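Local coordinates for glycogen accumulation regulator GarA (Mycobacterium tuberculosis, PDB 6I2P), which probably binds and regulates metabolic enzymes, and with them glycogen accumulation, through an FHA domain, a fold that recognises phosphothreonine, at residues C[59-64]-C[141-146]. Sequence-based numbering, arbitrary orientation.
Sequences LVVKRG and GKFRLV. With SO4 (sulfate ion), chain L.
Arg63 and Arg144 stack guanidinium on guanidinium where two antiparallel strands of the FHA beta-sandwich, 57-61 and 143-149, begin to splay apart. The planes are 6° apart and the centres 3.9 Å, each CZ above the other group; both chains bend at chi3, which lays the groups flat on one another. The like charges are probably offset by nearby acceptors: Asp29 forms a salt bridge with Arg63, the Ala28 carbonyl takes a hydrogen bond from Arg144, and Arg63 NH2 also donates a hydrogen bond to the backbone of the chain of another protein. Beside the stack, the extended Lys62 chain runs over Val146, CD to CG2 3.7 Å, on its way to a salt bridge with Glu137. On the opposite face, Val61 straddles its neighbours, CG2 against Leu145 CD2 and CG1 at the edge of the Phe143 ring, near its plane.

Behind these side chains, Val60 and Val146 form a hydrogen-bonded pair, N to O in both directions. Lys62 N then reaches Arg144 O at 2.8 Å, almost straight at 171°. Beyond it a water takes over, donating to Arg63 O and accepting from Arg144 N, both at 2.7 Å.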
loop_
_atom_site.group_PDB
_atom_site.type_symbol
_atom_site.label_atom_id
_atom_site.label_comp_id
_atom_site.label_asym_id
_atom_site.label_seq_id
_atom_site.Cartn_x
_atom_site.Cartn_y
_atom_site.Cartn_z
ATOM N N LEU C 59 -3.832 20.631 -18.189
ATOM C CA LEU C 59 -3.608 19.311 -17.603
ATOM C C LEU C 59 -4.970 18.796 -17.174
ATOM O O LEU C 59 -5.662 19.479 -16.427
ATOM C CB LEU C 59 -2.660 19.372 -16.396
ATOM C CG LEU C 59 -1.193 19.700 -16.671
ATOM C CD1 LEU C 59 -0.525 20.189 -15.410
ATOM C CD2 LEU C 59 -0.438 18.493 -17.246
ATOM N N VAL C 60 -5.383 17.636 -17.687
ATOM C CA VAL C 60 -6.696 17.074 -17.363
ATOM C C VAL C 60 -6.526 15.748 -16.637
ATOM O O VAL C 60 -5.785 14.885 -17.115
ATOM C CB VAL C 60 -7.627 16.922 -18.608
ATOM C CG1 VAL C 60 -9.073 16.638 -18.191
ATOM C CG2 VAL C 60 -7.577 18.150 -19.510
ATOM N N VAL C 61 -7.245 15.562 -15.511
ATOM C CA VAL C 61 -7.233 14.296 -14.775
ATOM C C VAL C 61 -8.054 13.306 -15.626
ATOM O O VAL C 61 -9.228 13.555 -15.914
ATOM C CB VAL C 61 -7.756 14.413 -13.316
ATOM C CG1 VAL C 61 -7.506 13.123 -12.539
ATOM C CG2 VAL C 61 -7.127 15.595 -12.590
ATOM N N LYS C 62 -7.405 12.222 -16.070
ATOM C CA LYS C 62 -8.010 11.211 -16.935
ATOM C C LYS C 62 -8.965 10.253 -16.214
ATOM O O LYS C 62 -10.004 9.912 -16.776
ATOM C CB LYS C 62 -6.916 10.431 -17.678
ATOM C CG LYS C 62 -7.204 10.231 -19.153
ATOM C CD LYS C 62 -6.279 9.198 -19.778
ATOM C CE LYS C 62 -6.426 9.187 -21.281
ATOM N NZ LYS C 62 -5.694 8.055 -21.901
ATOM N N ARG C 63 -8.617 9.807 -14.991
ATOM C CA ARG C 63 -9.441 8.854 -14.234
ATOM C C ARG C 63 -9.413 9.065 -12.711
ATOM O O ARG C 63 -8.630 9.865 -12.203
ATOM C CB ARG C 63 -9.089 7.394 -14.596
ATOM C CG ARG C 63 -7.641 6.984 -14.334
ATOM C CD ARG C 63 -7.425 5.493 -14.546
ATOM N NE ARG C 63 -7.399 5.150 -15.965
ATOM C CZ ARG C 63 -7.031 3.970 -16.453
ATOM N NH1 ARG C 63 -7.035 3.758 -17.760
ATOM N NH2 ARG C 63 -6.649 2.995 -15.636
ATOM N N GLY C 64 -10.282 8.338 -12.010
ATOM C CA GLY C 64 -10.388 8.357 -10.553
ATOM C C GLY C 64 -11.428 9.316 -10.005
ATOM O O GLY C 64 -12.311 9.755 -10.748
ATOM N N GLY C 141 1.656 10.726 -8.215
ATOM C CA GLY C 141 0.961 9.889 -7.247
ATOM C C GLY C 141 0.107 8.872 -7.971
ATOM O O GLY C 141 0.611 8.108 -8.797
ATOM N N LYS C 142 -1.200 8.907 -7.705
ATOM C CA LYS C 142 -2.193 8.061 -8.363
ATOM C C LYS C 142 -2.930 8.884 -9.436
ATOM O O LYS C 142 -3.876 8.382 -10.041
ATOM C CB LYS C 142 -3.190 7.464 -7.346
ATOM C CG LYS C 142 -2.604 6.427 -6.400
ATOM C CD LYS C 142 -3.692 5.868 -5.490
ATOM C CE LYS C 142 -3.461 6.178 -4.029
ATOM N NZ LYS C 142 -4.624 5.784 -3.195
ATOM N N PHE C 143 -2.508 10.147 -9.663
ATOM C CA PHE C 143 -3.114 11.015 -10.677
ATOM C C PHE C 143 -2.518 10.744 -12.047
ATOM O O PHE C 143 -1.301 10.713 -12.200
ATOM C CB PHE C 143 -2.945 12.505 -10.335
ATOM C CG PHE C 143 -3.833 13.017 -9.229
ATOM C CD1 PHE C 143 -3.398 13.009 -7.908
ATOM C CD2 PHE C 143 -5.095 13.538 -9.509
ATOM C CE1 PHE C 143 -4.213 13.504 -6.885
ATOM C CE2 PHE C 143 -5.916 14.021 -8.481
ATOM C CZ PHE C 143 -5.464 14.007 -7.176
ATOM N N ARG C 144 -3.382 10.548 -13.040
ATOM C CA ARG C 144 -3.006 10.332 -14.431
ATOM C C ARG C 144 -3.522 11.541 -15.191
ATOM O O ARG C 144 -4.716 11.658 -15.474
ATOM C CB ARG C 144 -3.565 9.001 -14.962
ATOM C CG ARG C 144 -2.768 7.783 -14.473
ATOM C CD ARG C 144 -3.447 6.467 -14.808
ATOM N NE ARG C 144 -3.628 6.290 -16.252
ATOM C CZ ARG C 144 -3.351 5.172 -16.916
ATOM N NH1 ARG C 144 -2.870 4.114 -16.277
ATOM N NH2 ARG C 144 -3.556 5.103 -18.224
ATOM N N LEU C 145 -2.629 12.499 -15.395
ATOM C CA LEU C 145 -2.934 13.761 -16.055
ATOM C C LEU C 145 -2.558 13.690 -17.516
ATOM O O LEU C 145 -1.532 13.105 -17.852
ATOM C CB LEU C 145 -2.175 14.932 -15.392
ATOM C CG LEU C 145 -2.253 15.053 -13.852
ATOM C CD1 LEU C 145 -0.993 15.686 -13.292
ATOM C CD2 LEU C 145 -3.487 15.833 -13.407
ATOM N N VAL C 146 -3.386 14.275 -18.385
ATOM C CA VAL C 146 -3.074 14.379 -19.803
ATOM C C VAL C 146 -2.731 15.844 -20.065
ATOM O O VAL C 146 -3.469 16.744 -19.645
ATOM C CB VAL C 146 -4.189 13.835 -20.735
ATOM C CG1 VAL C 146 -3.864 14.077 -22.214
ATOM C CG2 VAL C 146 -4.411 12.354 -20.483
HETATM S S SO4 L . -6.303 8.567 -1.371
HETATM O O1 SO4 L . -6.656 7.259 -1.932
HETATM O O2 SO4 L . -6.488 8.539 0.081
HETATM O O3 SO4 L . -4.908 8.879 -1.684
HETATM O O4 SO4 L . -7.156 9.610 -1.955
HETATM O O HOH W 1 -5.955 9.967 -12.397
#